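Local coordinates for uncharacterized protein (Bacteroides ovatus, PDB 4FXT) that is of unknown function but belongs to the DUF3823 family, joining a transthyretin-like N-terminal domain to a C-terminal domain related to the E-set beta-sandwiches, at residues K107-K120 with V155-I167. Residues are numbered along the deposited sequence; the frame is centred on the assembly and turned at random.
Sequences KNGNKITARFTINK and VSLDQENTAEIEI
Thr113 and Glu164 stand side by side on the polar face of an antiparallel strand pair, where Thr113 OG1 donates to Glu164 OE2 (3.2 Å) and meets its anti lone pair. Thr113 CG2 turns the other way along the strand, against Thr162 CG2 at 3.6 Å. With OG1 beside its own backbone N (chi1 -52°), Thr113 also accepts Asn108 ND2 at 2.7 Å, a bond lying near the amide plane. A valine here would probably keep the methyl contact but leave both the Asn108 amide and the Glu164 carboxylate without this mate. On the same face Lys111 NZ makes a weak salt bridge to Glu166 OE1, while Arg115 lays its guanidinium against Thr162 CG2 and reaches Glu160 only over a long charge pair. Ladder bonds such as Ala114 N to Ala163 O (2.7 Å) fix the register. On the opposite face, Ile112 packs on Ile165 and Ile167, Phe116 sets its ring edge against Ala163 CB (4.0 Å) and Val155 CG1, and Asn161 ND2 bonds Ser156 OG. Near the far end of strand 111-120, Asn119 ND2 reaches Asp158 OD1, in the loop leading to 160-166, from above the carboxylate plane, while Asn119 OD1 is held by Arg101. Strand 98-108 flanks 111-120 on its other side, leaving 160-166 outermost in this sheet within the chain. The pair is thus two-faced: largely apolar inward, where Ala163 and Ile165 pack on Ile132 of strand 127-135 in the second sheet, hydroxyl-rich and charged outward.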
ATOM      1  N   LYS A 107       9.284  20.326   0.196  1.00 51.67           N
ATOM      2  CA  LYS A 107       8.983  21.385  -0.769  1.00 52.03           C
ATOM      3  C   LYS A 107      10.285  22.134  -1.037  1.00 61.02           C
ATOM      4  O   LYS A 107      10.988  22.498  -0.089  1.00 63.39           O
ATOM      5  CB  LYS A 107       7.843  22.325  -0.278  1.00 52.48           C
ATOM      6  CG  LYS A 107       7.605  23.549  -1.162  1.00 45.47           C
ATOM      7  CD  LYS A 107       6.662  24.552  -0.490  1.00 61.72           C
ATOM      8  CE  LYS A 107       6.553  25.914  -1.152  1.00 67.69           C
ATOM      9  NZ  LYS A 107       5.946  25.856  -2.514  1.00 77.27           N
ATOM     10  N   ASN A 108      10.639  22.278  -2.320  1.00 58.17           N
ATOM     11  CA  ASN A 108      11.805  23.014  -2.799  1.00 58.68           C
ATOM     12  C   ASN A 108      11.335  23.815  -3.990  1.00 60.76           C
ATOM     13  O   ASN A 108      11.182  23.260  -5.082  1.00 59.61           O
ATOM     14  CB  ASN A 108      12.993  22.086  -3.100  1.00 57.68           C
ATOM     15  CG  ASN A 108      13.633  21.512  -1.848  1.00 86.46           C
ATOM     16  OD1 ASN A 108      13.887  22.224  -0.851  1.00 85.37           O
ATOM     17  ND2 ASN A 108      13.995  20.230  -1.897  1.00 72.18           N
ATOM     18  N   GLY A 109      10.965  25.068  -3.714  1.00 56.76           N
ATOM     19  CA  GLY A 109      10.436  25.990  -4.704  1.00 57.66           C
ATOM     20  C   GLY A 109       9.024  25.633  -5.101  1.00 63.55           C
ATOM     21  O   GLY A 109       8.137  25.559  -4.243  1.00 61.72           O
ATOM     22  N   ASN A 110       8.817  25.373  -6.419  1.00 63.08           N
ATOM     23  CA  ASN A 110       7.528  24.947  -6.984  1.00 62.89           C
ATOM     24  C   ASN A 110       7.522  23.425  -7.157  1.00 65.64           C
ATOM     25  O   ASN A 110       6.717  22.887  -7.933  1.00 66.44           O
ATOM     26  CB  ASN A 110       7.253  25.653  -8.328  1.00 67.42           C
ATOM     27  CG  ASN A 110       8.245  25.317  -9.448  1.00107.18           C
ATOM     28  OD1 ASN A 110       9.455  25.110  -9.231  1.00 96.61           O
ATOM     29  ND2 ASN A 110       7.759  25.300 -10.692  1.00106.06           N
ATOM     30  N   LYS A 111       8.443  22.733  -6.459  1.00 59.29           N
ATOM     31  CA  LYS A 111       8.598  21.290  -6.607  1.00 55.60           C
ATOM     32  C   LYS A 111       8.581  20.580  -5.249  1.00 54.86           C
ATOM     33  O   LYS A 111       8.753  21.192  -4.191  1.00 53.59           O
ATOM     34  CB  LYS A 111       9.922  20.976  -7.364  1.00 56.54           C
ATOM     35  CG  LYS A 111       9.817  21.352  -8.842  1.00 68.39           C
ATOM     36  CD  LYS A 111      11.052  21.129  -9.684  1.00 73.00           C
ATOM     37  CE  LYS A 111      10.757  21.387 -11.156  1.00 84.15           C
ATOM     38  NZ  LYS A 111      10.315  22.786 -11.437  1.00 94.87           N
ATOM     39  N   ILE A 112       8.301  19.274  -5.310  1.00 47.79           N
ATOM     40  CA  ILE A 112       8.321  18.366  -4.168  1.00 44.99           C
ATOM     41  C   ILE A 112       9.461  17.394  -4.429  1.00 52.07           C
ATOM     42  O   ILE A 112       9.419  16.647  -5.411  1.00 51.13           O
ATOM     43  CB  ILE A 112       6.968  17.654  -3.869  1.00 43.51           C
ATOM     44  CG1 ILE A 112       5.803  18.637  -3.623  1.00 42.97           C
ATOM     45  CG2 ILE A 112       7.117  16.643  -2.727  1.00 41.82           C
ATOM     46  CD1 ILE A 112       5.881  19.523  -2.349  1.00 48.84           C
ATOM     47  N   THR A 113      10.486  17.436  -3.586  1.00 51.14           N
ATOM     48  CA  THR A 113      11.617  16.538  -3.708  1.00 51.84           C
ATOM     49  C   THR A 113      11.280  15.242  -2.978  1.00 55.83           C
ATOM     50  O   THR A 113      11.086  15.244  -1.756  1.00 57.08           O
ATOM     51  CB  THR A 113      12.893  17.205  -3.172  1.00 59.83           C
ATOM     52  OG1 THR A 113      13.067  18.476  -3.795  1.00 48.62           O
ATOM     53  CG2 THR A 113      14.120  16.347  -3.394  1.00 61.99           C
ATOM     54  N   ALA A 114      11.189  14.149  -3.736  1.00 50.47           N
ATOM     55  CA  ALA A 114      10.902  12.826  -3.206  1.00 48.54           C
ATOM     56  C   ALA A 114      12.168  11.997  -3.121  1.00 50.92           C
ATOM     57  O   ALA A 114      12.913  11.909  -4.096  1.00 49.23           O
ATOM     58  CB  ALA A 114       9.874  12.122  -4.078  1.00 47.74           C
ATOM     59  N   ARG A 115      12.420  11.404  -1.935  1.00 47.60           N
ATOM     60  CA  ARG A 115      13.531  10.482  -1.682  1.00 47.26           C
ATOM     61  C   ARG A 115      12.924   9.145  -1.274  1.00 50.43           C
ATOM     62  O   ARG A 115      12.002   9.112  -0.455  1.00 50.84           O
ATOM     63  CB  ARG A 115      14.517  11.024  -0.658  1.00 47.82           C
ATOM     64  CG  ARG A 115      15.119  12.334  -1.130  1.00 61.26           C
ATOM     65  CD  ARG A 115      16.045  12.960  -0.125  1.00 66.48           C
ATOM     66  NE  ARG A 115      16.249  14.373  -0.433  1.00 75.27           N
ATOM     67  CZ  ARG A 115      17.193  14.849  -1.237  1.00 98.72           C
ATOM     68  NH1 ARG A 115      18.049  14.022  -1.833  1.00 92.03           N
ATOM     69  NH2 ARG A 115      17.295  16.156  -1.445  1.00 89.39           N
ATOM     70  N   PHE A 116      13.361   8.058  -1.919  1.00 44.30           N
ATOM     71  CA  PHE A 116      12.769   6.744  -1.718  1.00 42.35           C
ATOM     72  C   PHE A 116      13.720   5.606  -2.110  1.00 46.38           C
ATOM     73  O   PHE A 116      14.613   5.777  -2.945  1.00 47.92           O
ATOM     74  CB  PHE A 116      11.476   6.638  -2.569  1.00 42.00           C
ATOM     75  CG  PHE A 116      11.685   6.980  -4.020  1.00 43.02           C
ATOM     76  CD1 PHE A 116      11.642   8.305  -4.454  1.00 46.39           C
ATOM     77  CD2 PHE A 116      11.977   5.987  -4.952  1.00 44.70           C
ATOM     78  CE1 PHE A 116      11.886   8.627  -5.800  1.00 47.08           C
ATOM     79  CE2 PHE A 116      12.191   6.309  -6.301  1.00 47.05           C
ATOM     80  CZ  PHE A 116      12.134   7.623  -6.717  1.00 45.52           C
ATOM     81  N   THR A 117      13.465   4.428  -1.542  1.00 40.67           N
ATOM     82  CA  THR A 117      14.197   3.205  -1.816  1.00 40.46           C
ATOM     83  C   THR A 117      13.202   2.161  -2.305  1.00 40.97           C
ATOM     84  O   THR A 117      12.046   2.125  -1.845  1.00 38.05           O
ATOM     85  CB  THR A 117      14.947   2.786  -0.555  1.00 47.46           C
ATOM     86  OG1 THR A 117      15.718   3.905  -0.090  1.00 47.27           O
ATOM     87  CG2 THR A 117      15.830   1.548  -0.772  1.00 36.91           C
ATOM     88  N   ILE A 118      13.634   1.333  -3.270  1.00 38.27           N
ATOM     89  CA  ILE A 118      12.794   0.289  -3.901  1.00 36.97           C
ATOM     90  C   ILE A 118      13.524  -1.020  -3.861  1.00 45.72           C
ATOM     91  O   ILE A 118      14.698  -1.092  -4.238  1.00 49.49           O
ATOM     92  CB  ILE A 118      12.385   0.652  -5.355  1.00 38.55           C
ATOM     93  CG1 ILE A 118      11.630   2.020  -5.387  1.00 38.37           C
ATOM     94  CG2 ILE A 118      11.559  -0.469  -6.001  1.00 38.57           C
ATOM     95  CD1 ILE A 118      11.331   2.566  -6.753  1.00 54.93           C
ATOM     96  N   ASN A 119      12.825  -2.072  -3.410  1.00 42.98           N
ATOM     97  CA  ASN A 119      13.369  -3.435  -3.339  1.00 43.80           C
ATOM     98  C   ASN A 119      12.634  -4.372  -4.275  1.00 49.10           C
ATOM     99  O   ASN A 119      11.417  -4.258  -4.401  1.00 49.74           O
ATOM    100  CB  ASN A 119      13.267  -3.967  -1.909  1.00 43.02           C
ATOM    101  CG  ASN A 119      13.940  -3.116  -0.834  1.00 58.76           C
ATOM    102  OD1 ASN A 119      13.317  -2.755   0.195  1.00 53.84           O
ATOM    103  ND2 ASN A 119      15.198  -2.716  -1.064  1.00 34.73           N
ATOM    104  N   LYS A 120      13.351  -5.276  -4.944  1.00 47.93           N
ATOM    105  CA  LYS A 120      12.719  -6.317  -5.760  1.00 48.93           C
ATOM    106  C   LYS A 120      12.676  -7.533  -4.861  1.00 59.10           C
ATOM    107  O   LYS A 120      13.735  -8.114  -4.571  1.00 62.60           O
ATOM    108  CB  LYS A 120      13.437  -6.535  -7.099  1.00 51.06           C
ATOM    109  CG  LYS A 120      12.812  -7.599  -8.009  1.00 57.88           C
ATOM    110  CD  LYS A 120      13.607  -7.712  -9.296  1.00 57.39           C
ATOM    111  CE  LYS A 120      13.138  -8.826 -10.150  1.00 64.90           C
ATOM    112  NZ  LYS A 120      13.875  -8.853 -11.437  1.00 76.73           N
ATOM    113  N   VAL A 155      14.549   2.215 -12.490  1.00 49.57           N
ATOM    114  CA  VAL A 155      14.981   2.864 -11.251  1.00 48.77           C
ATOM    115  C   VAL A 155      15.901   1.877 -10.495  1.00 51.97           C
ATOM    116  O   VAL A 155      15.549   0.709 -10.368  1.00 51.88           O
ATOM    117  CB  VAL A 155      13.774   3.336 -10.392  1.00 50.76           C
ATOM    118  CG1 VAL A 155      14.233   3.970  -9.079  1.00 50.26           C
ATOM    119  CG2 VAL A 155      12.887   4.304 -11.175  1.00 49.87           C
ATOM    120  N   SER A 156      17.092   2.340 -10.039  1.00 47.65           N
ATOM    121  CA  SER A 156      18.021   1.503  -9.279  1.00 46.07           C
ATOM    122  C   SER A 156      17.351   1.003  -7.964  1.00 49.04           C
ATOM    123  O   SER A 156      16.459   1.646  -7.377  1.00 47.16           O
ATOM    124  CB  SER A 156      19.314   2.245  -8.986  1.00 45.58           C
ATOM    125  OG  SER A 156      19.116   3.466  -8.311  1.00 43.22           O
ATOM    126  N   LEU A 157      17.739  -0.202  -7.577  1.00 45.24           N
ATOM    127  CA  LEU A 157      17.212  -0.931  -6.436  1.00 44.35           C
ATOM    128  C   LEU A 157      18.109  -0.855  -5.209  1.00 49.86           C
ATOM    129  O   LEU A 157      19.306  -0.551  -5.314  1.00 49.28           O
ATOM    130  CB  LEU A 157      17.078  -2.399  -6.855  1.00 44.82           C
ATOM    131  CG  LEU A 157      15.781  -2.871  -7.508  1.00 50.05           C
ATOM    132  CD1 LEU A 157      15.146  -1.847  -8.444  1.00 48.69           C
ATOM    133  CD2 LEU A 157      16.001  -4.186  -8.203  1.00 56.21           C
ATOM    134  N   ASP A 158      17.512  -1.156  -4.034  1.00 47.97           N
ATOM    135  CA  ASP A 158      18.140  -1.276  -2.706  1.00 50.17           C
ATOM    136  C   ASP A 158      19.065  -0.049  -2.383  1.00 54.88           C
ATOM    137  O   ASP A 158      20.131  -0.201  -1.763  1.00 56.47           O
ATOM    138  CB  ASP A 158      18.954  -2.592  -2.629  1.00 53.05           C
ATOM    139  CG  ASP A 158      18.245  -3.878  -3.018  1.00 68.11           C
ATOM    140  OD1 ASP A 158      17.000  -3.871  -3.130  1.00 67.68           O
ATOM    141  OD2 ASP A 158      18.936  -4.896  -3.206  1.00 86.44           O
ATOM    142  N   GLN A 159      18.632   1.153  -2.810  1.00 48.74           N
ATOM    143  CA  GLN A 159      19.362   2.414  -2.631  1.00 49.29           C
ATOM    144  C   GLN A 159      18.416   3.579  -2.798  1.00 50.68           C
ATOM    145  O   GLN A 159      17.382   3.454  -3.485  1.00 51.94           O
ATOM    146  CB  GLN A 159      20.547   2.542  -3.614  1.00 51.59           C
ATOM    147  CG  GLN A 159      20.150   2.606  -5.091  1.00 51.36           C
ATOM    148  CD  GLN A 159      21.348   2.468  -5.972  1.00 67.00           C
ATOM    149  OE1 GLN A 159      22.087   3.413  -6.224  1.00 62.77           O
ATOM    150  NE2 GLN A 159      21.572   1.270  -6.447  1.00 67.08           N
ATOM    151  N   GLU A 160      18.751   4.697  -2.154  1.00 42.35           N
ATOM    152  CA  GLU A 160      17.944   5.893  -2.220  1.00 39.86           C
ATOM    153  C   GLU A 160      18.018   6.511  -3.616  1.00 43.87           C
ATOM    154  O   GLU A 160      19.084   6.561  -4.248  1.00 44.05           O
ATOM    155  CB  GLU A 160      18.399   6.925  -1.158  1.00 42.52           C
ATOM    156  CG  GLU A 160      17.513   8.149  -1.095  1.00 46.47           C
ATOM    157  CD  GLU A 160      18.040   9.282  -0.249  1.00 76.37           C
ATOM    158  OE1 GLU A 160      17.793   9.275   0.980  1.00 82.33           O
ATOM    159  OE2 GLU A 160      18.657  10.207  -0.830  1.00 66.37           O
ATOM    160  N   ASN A 161      16.886   7.003  -4.086  1.00 39.11           N
ATOM    161  CA  ASN A 161      16.814   7.750  -5.325  1.00 38.32           C
ATOM    162  C   ASN A 161      16.064   9.040  -5.037  1.00 42.38           C
ATOM    163  O   ASN A 161      15.275   9.080  -4.090  1.00 42.85           O
ATOM    164  CB  ASN A 161      16.187   6.940  -6.473  1.00 33.42           C
ATOM    165  CG  ASN A 161      17.169   5.975  -7.093  1.00 58.11           C
ATOM    166  OD1 ASN A 161      18.070   6.362  -7.870  1.00 46.04           O
ATOM    167  ND2 ASN A 161      16.992   4.693  -6.804  1.00 52.43           N
ATOM    168  N   THR A 162      16.359  10.099  -5.805  1.00 38.05           N
ATOM    169  CA  THR A 162      15.698  11.396  -5.679  1.00 37.97           C
ATOM    170  C   THR A 162      14.977  11.749  -6.992  1.00 42.89           C
ATOM    171  O   THR A 162      15.528  11.557  -8.071  1.00 43.58           O
ATOM    172  CB  THR A 162      16.726  12.478  -5.297  1.00 39.00           C
ATOM    173  OG1 THR A 162      17.395  12.094  -4.099  1.00 38.17           O
ATOM    174  CG2 THR A 162      16.109  13.874  -5.136  1.00 28.00           C
ATOM    175  N   ALA A 163      13.752  12.241  -6.882  1.00 39.80           N
ATOM    176  CA  ALA A 163      12.943  12.705  -7.999  1.00 40.34           C
ATOM    177  C   ALA A 163      12.146  13.948  -7.576  1.00 49.07           C
ATOM    178  O   ALA A 163      11.738  14.055  -6.414  1.00 51.62           O
ATOM    179  CB  ALA A 163      12.027  11.603  -8.490  1.00 39.48           C
ATOM    180  N   GLU A 164      11.975  14.908  -8.499  1.00 44.38           N
ATOM    181  CA  GLU A 164      11.253  16.127  -8.198  1.00 44.13           C
ATOM    182  C   GLU A 164      10.042  16.264  -9.090  1.00 51.02           C
ATOM    183  O   GLU A 164      10.191  16.282 -10.318  1.00 51.62           O
ATOM    184  CB  GLU A 164      12.154  17.343  -8.354  1.00 46.52           C
ATOM    185  CG  GLU A 164      13.300  17.393  -7.376  1.00 55.29           C
ATOM    186  CD  GLU A 164      14.194  18.599  -7.535  1.00 76.86           C
ATOM    187  OE1 GLU A 164      14.580  18.913  -8.686  1.00 80.71           O
ATOM    188  OE2 GLU A 164      14.567  19.189  -6.495  1.00 69.02           O
ATOM    189  N   ILE A 165       8.841  16.374  -8.460  1.00 47.46           N
ATOM    190  CA  ILE A 165       7.540  16.550  -9.106  1.00 45.86           C
ATOM    191  C   ILE A 165       7.099  17.991  -8.869  1.00 52.63           C
ATOM    192  O   ILE A 165       7.203  18.500  -7.752  1.00 54.20           O
ATOM    193  CB  ILE A 165       6.498  15.506  -8.602  1.00 46.41           C
ATOM    194  CG1 ILE A 165       5.156  15.615  -9.377  1.00 45.23           C
ATOM    195  CG2 ILE A 165       6.310  15.568  -7.074  1.00 45.08           C
ATOM    196  CD1 ILE A 165       4.207  14.509  -9.185  1.00 42.69           C
ATOM    197  N   GLU A 166       6.625  18.651  -9.928  1.00 49.11           N
ATOM    198  CA  GLU A 166       6.158  20.024  -9.868  1.00 49.27           C
ATOM    199  C   GLU A 166       4.750  20.107  -9.203  1.00 53.07           C
ATOM    200  O   GLU A 166       3.852  19.328  -9.525  1.00 49.89           O
ATOM    201  CB  GLU A 166       6.131  20.616 -11.273  1.00 51.43           C
ATOM    202  CG  GLU A 166       5.851  22.106 -11.280  1.00 71.93           C
ATOM    203  CD  GLU A 166       6.084  22.794 -12.610  1.00109.87           C
ATOM    204  OE1 GLU A 166       7.239  22.787 -13.095  1.00126.24           O
ATOM    205  OE2 GLU A 166       5.145  23.469 -13.082  1.00103.67           O
ATOM    206  N   ILE A 167       4.579  21.077  -8.281  1.00 51.47           N
ATOM    207  CA  ILE A 167       3.330  21.317  -7.572  1.00 50.99           C
ATOM    208  C   ILE A 167       2.317  21.882  -8.586  1.00 60.39           C
ATOM    209  O   ILE A 167       2.609  22.905  -9.223  1.00 64.06           O
ATOM    210  CB  ILE A 167       3.541  22.251  -6.347  1.00 53.81           C
ATOM    211  CG1 ILE A 167       4.621  21.723  -5.409  1.00 53.38           C
ATOM    212  CG2 ILE A 167       2.232  22.467  -5.606  1.00 53.55           C
ATOM    213  CD1 ILE A 167       5.066  22.667  -4.295  1.00 56.72           C
TER